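Local atomic coordinates of peroxidase (Cellulomonas bogoriensis 69B4 = DSM 16987, PDB entry 6QZO), a protein that is a DyP-type peroxidase that probably uses hydrogen peroxide to oxidise its substrates at a bound heme b. Residues Asp87-Pro90 with Glu91-Leu94; Ala315-Pro318 with Gly319-Ser322; Ala348-Leu351 with Leu352-Trp355. All coordinates share one frame; numbering follows the deposited sequence.

Contact 1 (Asp87-Pro90 with Glu91-Leu94)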
loop_
_atom_site.group_PDB
_atom_site.type_symbol
_atom_site.label_atom_id
_atom_site.label_comp_id
_atom_site.label_asym_id
_atom_site.label_seq_id
_atom_site.Cartn_x
_atom_site.Cartn_y
_atom_site.Cartn_z
ATOM N N ASP A 87 22.510 -5.903 -1.740
ATOM C CA ASP A 87 21.726 -5.154 -0.712
ATOM C C ASP A 87 22.595 -4.029 -0.129
ATOM O O ASP A 87 23.425 -4.276 0.749
ATOM C CB ASP A 87 21.149 -6.091 0.342
ATOM C CG ASP A 87 20.114 -5.441 1.253
ATOM O OD1 ASP A 87 20.039 -4.189 1.286
ATOM O OD2 ASP A 87 19.433 -6.193 1.978
ATOM N N SER A 88 22.360 -2.821 -0.638
ATOM C CA SER A 88 23.043 -1.558 -0.288
ATOM C C SER A 88 22.281 -0.817 0.824
ATOM O O SER A 88 22.800 0.233 1.263
ATOM C CB SER A 88 23.192 -0.718 -1.543
ATOM O OG SER A 88 22.043 -0.841 -2.383
ATOM N N GLU A 89 21.123 -1.322 1.277
ATOM C CA GLU A 89 20.310 -0.711 2.373
ATOM C C GLU A 89 20.063 -1.750 3.464
ATOM O O GLU A 89 18.932 -2.131 3.741
ATOM C CB GLU A 89 19.002 -0.132 1.840
ATOM C CG GLU A 89 19.194 0.982 0.825
ATOM C CD GLU A 89 19.342 0.497 -0.606
ATOM O OE1 GLU A 89 18.428 -0.220 -1.097
ATOM O OE2 GLU A 89 20.376 0.809 -1.223
ATOM N N PRO A 90 21.140 -2.255 4.113
ATOM C CA PRO A 90 21.016 -3.358 5.065
ATOM C C PRO A 90 20.053 -3.093 6.238
ATOM O O PRO A 90 19.405 -4.030 6.669
ATOM C CB PRO A 90 22.455 -3.559 5.573
ATOM C CG PRO A 90 23.209 -2.291 5.188
ATOM C CD PRO A 90 22.535 -1.806 3.925
ATOM N N GLU A 91 19.984 -1.856 6.725
ATOM C CA GLU A 91 19.127 -1.478 7.874
ATOM C C GLU A 91 17.648 -1.686 7.532
ATOM O O GLU A 91 16.841 -1.915 8.481
ATOM C CB GLU A 91 19.381 -0.030 8.289
ATOM C CG GLU A 91 20.709 0.149 9.007
ATOM C CD GLU A 91 21.937 0.307 8.127
ATOM O OE1 GLU A 91 21.785 0.508 6.885
ATOM O OE2 GLU A 91 23.046 0.199 8.688
ATOM N N LEU A 92 17.293 -1.649 6.241
ATOM C CA LEU A 92 15.902 -1.877 5.787
ATOM C C LEU A 92 15.577 -3.375 5.827
ATOM O O LEU A 92 14.417 -3.715 5.563
ATOM C CB LEU A 92 15.732 -1.335 4.367
ATOM C CG LEU A 92 15.756 0.182 4.196
ATOM C CD1 LEU A 92 15.419 0.571 2.768
ATOM C CD2 LEU A 92 14.783 0.862 5.144
ATOM N N ALA A 93 16.555 -4.235 6.127
ATOM C CA ALA A 93 16.429 -5.715 6.119
ATOM C C ALA A 93 16.305 -6.275 7.538
ATOM O O ALA A 93 15.869 -7.401 7.666
ATOM C CB ALA A 93 17.612 -6.333 5.418
ATOM N N LEU A 94 16.678 -5.516 8.567
ATOM C CA LEU A 94 16.923 -6.046 9.923
ATOM C C LEU A 94 15.620 -6.492 10.577
ATOM O O LEU A 94 15.701 -7.251 11.564
ATOM C CB LEU A 94 17.630 -4.979 10.758
ATOM C CG LEU A 94 18.998 -4.563 10.234
ATOM C CD1 LEU A 94 19.717 -3.680 11.239
ATOM C CD2 LEU A 94 19.859 -5.776 9.900
#
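Glu91 folds back along the ring of Pro90, and the two side chains run side by side. Glu91 CB lies 3.7 Å from Pro90 C. The chain bends at CG (chi2 83°), which turns the carboxylate back toward the ring. Glu91 CD then comes within 4.1 Å of Pro90 CG. Glu91 OE1 settles closer, 3.6 Å from the same Pro90 CG. Glu91 OE2 forms a salt bridge with Arg248 of the second subunit, and that arginine also packs on Pro90. An alanine in place of Pro90 would keep CB but lose CG and CD, and would probably leave the Glu91 carboxylate unsupported on this flank and freer to turn. The backbone here makes a short 3-10 turn. Leu92 N donates to Glu89 O at 3.0 Å, and Ala93 N donates to Pro90 O at 2.9 Å. Leu92 CD1 also packs on Glu89 CB at 3.8 Å. Ala93 CB approaches Asp87 OD2, which is hydrogen-bonded to His157. Glu89 OE2 makes a second salt bridge to the other subunit, with its Arg251. The turn lies in the loop between helix 61-78 and strand 100-105. Asp87, Leu92 and Ala93 pack there against helix 152-165.

Contact 2 (Ala315-Pro318 with Gly319-Ser322)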
loop_
_atom_site.group_PDB
_atom_site.type_symbol
_atom_site.label_atom_id
_atom_site.label_comp_id
_atom_site.label_asym_id
_atom_site.label_seq_id
_atom_site.Cartn_x
_atom_site.Cartn_y
_atom_site.Cartn_z
ATOM N N ALA A 315 -4.630 3.976 -6.719
ATOM C CA ALA A 315 -4.939 5.347 -7.168
ATOM C C ALA A 315 -5.871 5.193 -8.359
ATOM O O ALA A 315 -5.534 4.473 -9.298
ATOM C CB ALA A 315 -3.681 6.093 -7.518
ATOM N N PRO A 316 -7.099 5.763 -8.326
ATOM C CA PRO A 316 -8.068 5.536 -9.395
ATOM C C PRO A 316 -7.694 6.196 -10.721
ATOM O O PRO A 316 -7.030 7.227 -10.740
ATOM C CB PRO A 316 -9.353 6.162 -8.827
ATOM C CG PRO A 316 -8.831 7.253 -7.919
ATOM C CD PRO A 316 -7.626 6.625 -7.260
ATOM N N PRO A 317 -8.191 5.666 -11.863
ATOM C CA PRO A 317 -7.947 6.281 -13.167
ATOM C C PRO A 317 -8.738 7.579 -13.275
ATOM O O PRO A 317 -9.635 7.830 -12.470
ATOM C CB PRO A 317 -8.451 5.230 -14.164
ATOM C CG PRO A 317 -9.558 4.510 -13.389
ATOM C CD PRO A 317 -9.071 4.485 -11.949
ATOM N N PRO A 318 -8.438 8.439 -14.277
ATOM C CA PRO A 318 -8.986 9.795 -14.322
ATOM C C PRO A 318 -10.463 9.983 -13.952
ATOM O O PRO A 318 -10.677 10.893 -13.177
ATOM C CB PRO A 318 -8.729 10.223 -15.772
ATOM C CG PRO A 318 -7.422 9.522 -16.109
ATOM C CD PRO A 318 -7.508 8.192 -15.390
ATOM N N GLY A 319 -11.422 9.189 -14.459
ATOM C CA GLY A 319 -12.852 9.536 -14.322
ATOM C C GLY A 319 -13.505 9.018 -13.040
ATOM O O GLY A 319 -14.682 9.333 -12.829
ATOM N N ARG A 320 -12.793 8.224 -12.231
ATOM C CA ARG A 320 -13.417 7.283 -11.262
ATOM C C ARG A 320 -13.024 7.614 -9.819
ATOM O O ARG A 320 -11.949 8.211 -9.605
ATOM C CB ARG A 320 -13.002 5.853 -11.610
ATOM C CG ARG A 320 -13.233 5.454 -13.064
ATOM C CD ARG A 320 -13.677 4.006 -13.215
ATOM N NE ARG A 320 -12.714 3.122 -12.550
ATOM C CZ ARG A 320 -12.907 1.849 -12.213
ATOM N NH1 ARG A 320 -14.042 1.228 -12.494
ATOM N NH2 ARG A 320 -11.946 1.185 -11.581
ATOM N N ALA A 321 -13.874 7.221 -8.871
ATOM C CA ALA A 321 -13.673 7.388 -7.410
ATOM C C ALA A 321 -12.649 6.370 -6.890
ATOM O O ALA A 321 -11.805 6.737 -6.053
ATOM C CB ALA A 321 -15.000 7.245 -6.702
ATOM N N SER A 322 -12.735 5.129 -7.355
ATOM C CA SER A 322 -11.977 3.979 -6.786
ATOM C C SER A 322 -11.496 3.045 -7.901
ATOM O O SER A 322 -12.157 2.955 -8.943
ATOM C CB SER A 322 -12.819 3.228 -5.769
ATOM O OG SER A 322 -13.310 4.090 -4.752
HETATM O O HOH W 1 -10.129 9.705 -10.539
#
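Pro317 and Arg320 are held together by a type I beta turn. Arg320 N donates to Pro317 O at 3.2 Å, and the bond is nearly straight at 166°. The donor is tilted 34° from the carbonyl plane. The tighter packing lies on the side of Pro316 and Pro317. Pro316 sets its ring against the returning backbone. Pro316 CB is 3.4 Å from Arg320 O, and Pro316 CG is 3.5 Å from Ala321 O. These are carbon-to-oxygen packing contacts. Pro317 meets the arginine chain instead. Arg320 CG stands anti to its own carbonyl carbon (chi1 -52°), which places the chain against the proline ring. The arginine chain runs slantwise past that ring. Arg320 NE comes within 3.5 Å of Pro317 CG, while Pro317 CD lies in plane at the edge of the guanidinium group. Beyond this point Arg320 NH2 has a long, weak ion pair with Asp323.

The solvent side is formed by Pro318 and Gly319 at the turn corners. Both are exposed, and their contact is mostly that of chain neighbours. A water lies 2.7 Å from Pro317 O and also near Arg320 O. It can donate to both carbonyls, although more acceptors surround it than it has protons.

At the other end the loop meets the second subunit. Ser322 OG is hydrogen-bonded to Arg160 of that subunit, whose Val175 packs on Pro316. The whole segment is the connection of a beta hairpin, joining antiparallel strands 306-314 and 323-332 in the ferredoxin-like C-terminal half of a DyP-type peroxidase.

Contact 3 (Ala348-Leu351 with Leu352-Trp355). With HEM (protoporphyrin IX containing Fe), chain I.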
loop_
_atom_site.group_PDB
_atom_site.type_symbol
_atom_site.label_atom_id
_atom_site.label_comp_id
_atom_site.label_asym_id
_atom_site.label_seq_id
_atom_site.Cartn_x
_atom_site.Cartn_y
_atom_site.Cartn_z
ATOM N N ALA A 348 -20.516 -19.841 -16.204
ATOM C CA ALA A 348 -21.830 -20.296 -16.723
ATOM C C ALA A 348 -22.960 -19.563 -15.983
ATOM O O ALA A 348 -23.918 -19.140 -16.656
ATOM C CB ALA A 348 -21.964 -21.794 -16.614
ATOM N N ALA A 349 -22.856 -19.394 -14.662
ATOM C CA ALA A 349 -23.834 -18.647 -13.840
ATOM C C ALA A 349 -23.262 -18.331 -12.455
ATOM O O ALA A 349 -22.825 -19.252 -11.757
ATOM C CB ALA A 349 -25.127 -19.426 -13.728
ATOM N N ASP A 350 -23.302 -17.052 -12.080
ATOM C CA ASP A 350 -22.966 -16.532 -10.729
ATOM C C ASP A 350 -23.497 -15.096 -10.638
ATOM O O ASP A 350 -23.103 -14.281 -11.477
ATOM C CB ASP A 350 -21.458 -16.612 -10.461
ATOM C CG ASP A 350 -21.067 -16.194 -9.057
ATOM O OD1 ASP A 350 -21.965 -15.826 -8.274
ATOM O OD2 ASP A 350 -19.860 -16.214 -8.755
ATOM N N LEU A 351 -24.362 -14.800 -9.663
ATOM C CA LEU A 351 -24.947 -13.440 -9.478
ATOM C C LEU A 351 -23.820 -12.405 -9.315
ATOM O O LEU A 351 -23.954 -11.283 -9.826
ATOM C CB LEU A 351 -25.865 -13.457 -8.256
ATOM C CG LEU A 351 -27.203 -14.176 -8.435
ATOM C CD1 LEU A 351 -27.971 -14.149 -7.120
ATOM C CD2 LEU A 351 -28.030 -13.558 -9.566
ATOM N N LEU A 352 -22.731 -12.795 -8.652
ATOM C CA LEU A 352 -21.552 -11.949 -8.334
ATOM C C LEU A 352 -20.888 -11.417 -9.617
ATOM O O LEU A 352 -20.274 -10.332 -9.550
ATOM C CB LEU A 352 -20.564 -12.789 -7.520
ATOM C CG LEU A 352 -19.333 -12.049 -6.999
ATOM C CD1 LEU A 352 -19.732 -10.916 -6.072
ATOM C CD2 LEU A 352 -18.391 -12.982 -6.281
ATOM N N ASN A 353 -20.996 -12.144 -10.733
ATOM C CA ASN A 353 -20.397 -11.740 -12.037
ATOM C C ASN A 353 -20.927 -10.379 -12.487
ATOM O O ASN A 353 -20.283 -9.794 -13.370
ATOM C CB ASN A 353 -20.682 -12.754 -13.154
ATOM C CG ASN A 353 -19.855 -14.007 -13.024
ATOM O OD1 ASN A 353 -18.788 -14.001 -12.407
ATOM N ND2 ASN A 353 -20.344 -15.092 -13.593
ATOM N N GLU A 354 -22.071 -9.915 -11.952
ATOM C CA GLU A 354 -22.676 -8.623 -12.370
ATOM C C GLU A 354 -21.889 -7.443 -11.773
ATOM O O GLU A 354 -22.036 -6.333 -12.300
ATOM C CB GLU A 354 -24.160 -8.586 -11.997
ATOM C CG GLU A 354 -24.904 -7.345 -12.514
ATOM C CD GLU A 354 -26.428 -7.451 -12.446
ATOM O OE1 GLU A 354 -26.946 -8.609 -12.302
ATOM O OE2 GLU A 354 -27.117 -6.393 -12.547
ATOM N N TRP A 355 -21.086 -7.669 -10.727
ATOM C CA TRP A 355 -20.388 -6.595 -9.956
ATOM C C TRP A 355 -18.883 -6.871 -9.817
ATOM O O TRP A 355 -18.210 -6.095 -9.141
ATOM C CB TRP A 355 -21.068 -6.409 -8.596
ATOM C CG TRP A 355 -22.510 -6.055 -8.784
ATOM C CD1 TRP A 355 -23.006 -4.871 -9.243
ATOM C CD2 TRP A 355 -23.635 -6.941 -8.665
ATOM N NE1 TRP A 355 -24.364 -4.947 -9.387
ATOM C CE2 TRP A 355 -24.780 -6.204 -9.029
ATOM C CE3 TRP A 355 -23.782 -8.275 -8.275
ATOM C CZ2 TRP A 355 -26.056 -6.758 -9.026
ATOM C CZ3 TRP A 355 -25.049 -8.818 -8.248
ATOM C CH2 TRP A 355 -26.164 -8.072 -8.617
HETATM C CHA HEM I . -16.491 -18.121 -1.326
HETATM C CHB HEM I . -16.116 -13.468 -2.496
HETATM C CHC HEM I . -14.197 -14.706 -6.753
HETATM C CHD HEM I . -14.190 -19.337 -5.415
HETATM C C1A HEM I . -16.576 -16.756 -1.302
HETATM C C2A HEM I . -17.233 -16.009 -0.281
HETATM C C3A HEM I . -17.137 -14.699 -0.625
HETATM C C4A HEM I . -16.400 -14.636 -1.828
HETATM C CMA HEM I . -17.688 -13.505 0.130
HETATM C CAA HEM I . -17.964 -16.560 0.931
HETATM C CBA HEM I . -17.071 -16.744 2.158
HETATM C CGA HEM I . -16.155 -17.903 1.935
HETATM O O1A HEM I . -15.017 -17.653 1.449
HETATM O O2A HEM I . -16.539 -19.074 2.216
HETATM C C1B HEM I . -15.562 -13.431 -3.770
HETATM C C2B HEM I . -15.341 -12.206 -4.456
HETATM C C3B HEM I . -14.800 -12.541 -5.673
HETATM C C4B HEM I . -14.719 -14.008 -5.676
HETATM C CMB HEM I . -15.636 -10.808 -3.919
HETATM C CAB HEM I . -14.296 -11.693 -6.772
HETATM C CBB HEM I . -14.079 -10.383 -6.657
HETATM C C1C HEM I . -14.011 -16.068 -6.771
HETATM C C2C HEM I . -13.463 -16.766 -7.847
HETATM C C3C HEM I . -13.446 -18.099 -7.510
HETATM C C4C HEM I . -14.002 -18.203 -6.174
HETATM C CMC HEM I . -12.972 -16.233 -9.165
HETATM C CAC HEM I . -12.884 -19.025 -8.529
HETATM C CBC HEM I . -12.765 -20.319 -8.408
HETATM C C1D HEM I . -14.839 -19.358 -4.164
HETATM C C2D HEM I . -15.048 -20.606 -3.407
HETATM C C3D HEM I . -15.704 -20.274 -2.281
HETATM C C4D HEM I . -15.877 -18.813 -2.358
HETATM C CMD HEM I . -14.671 -22.032 -3.772
HETATM C CAD HEM I . -16.157 -21.230 -1.170
HETATM C CBD HEM I . -17.575 -21.765 -1.456
HETATM C CGD HEM I . -18.117 -22.772 -0.447
HETATM O O1D HEM I . -17.764 -23.970 -0.490
HETATM O O2D HEM I . -18.959 -22.433 0.433
HETATM N NA HEM I . -16.072 -15.902 -2.238
HETATM N NB HEM I . -15.188 -14.465 -4.525
HETATM N NC HEM I . -14.343 -16.931 -5.769
HETATM N ND HEM I . -15.354 -18.322 -3.487
HETATM FE FE HEM I . -15.336 -16.496 -3.980
#
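Leu352 lines the heme pocket on the side of the axial ligand His292, and Asp350 beside it is bonded to that histidine. The two side chains run alongside each other in a common direction. With CG anti to the backbone N (chi1 -176°), the Asp350 carboxylate reaches forward alongside Leu352. Asp350 OD1 accepts from Leu352 N at 3.1 Å, and the donor stands well above the carboxylate plane. Asp350 OD1 also lies 3.4 Å from Leu352 CB. Asp350 OD2 accepts from His292 ND1; this second-shell bond is likely to fix the rotation of the imidazole. Leu352 reaches the porphyrin itself, with Leu352 CD2 3.6 Å from heme C2B. Asp350 OD1 bound to the backbone N two residues on makes an Asx turn, which leads into a 3-10 segment. There Asn353 N donates to Asp350 O at 3.1 Å, and Glu354 N donates to Leu351 O at 3.2 Å. Asn353 ND2 lies 3.7 Å from Asp350 CB and donates to Leu346 O in helix 340-348. Trp355 brings its six-membered ring up to Leu351 O, with Trp355 CZ3 at 3.1 Å in an oblique approach. Glu354 CB covers one face of the indole, and Thr254 of helix 248-255 touches Leu351, Leu352 and Trp355.

In the fold
From the N terminus the three contacts follow in series, and none nests with or crosses another. Contact 1 makes a turn in the long loop between helix 61-78 and strand 100-105, in the N-terminal DyP half of the chain. Contact 2 closes the hairpin between strands 306-314 and 323-332. Contact 3 turns the chain from helix 340-348 into strand 356-366, an outermost strand of the sheet that also contains the hairpin strands. Contacts 1 and 2 both touch the second subunit. Contact 3 faces the heme instead, and its centre is about 46 Å from that of contact 1, on the opposite side of the chain's centre. The nearest atoms of contacts 2 and 3 are about 9 Å apart.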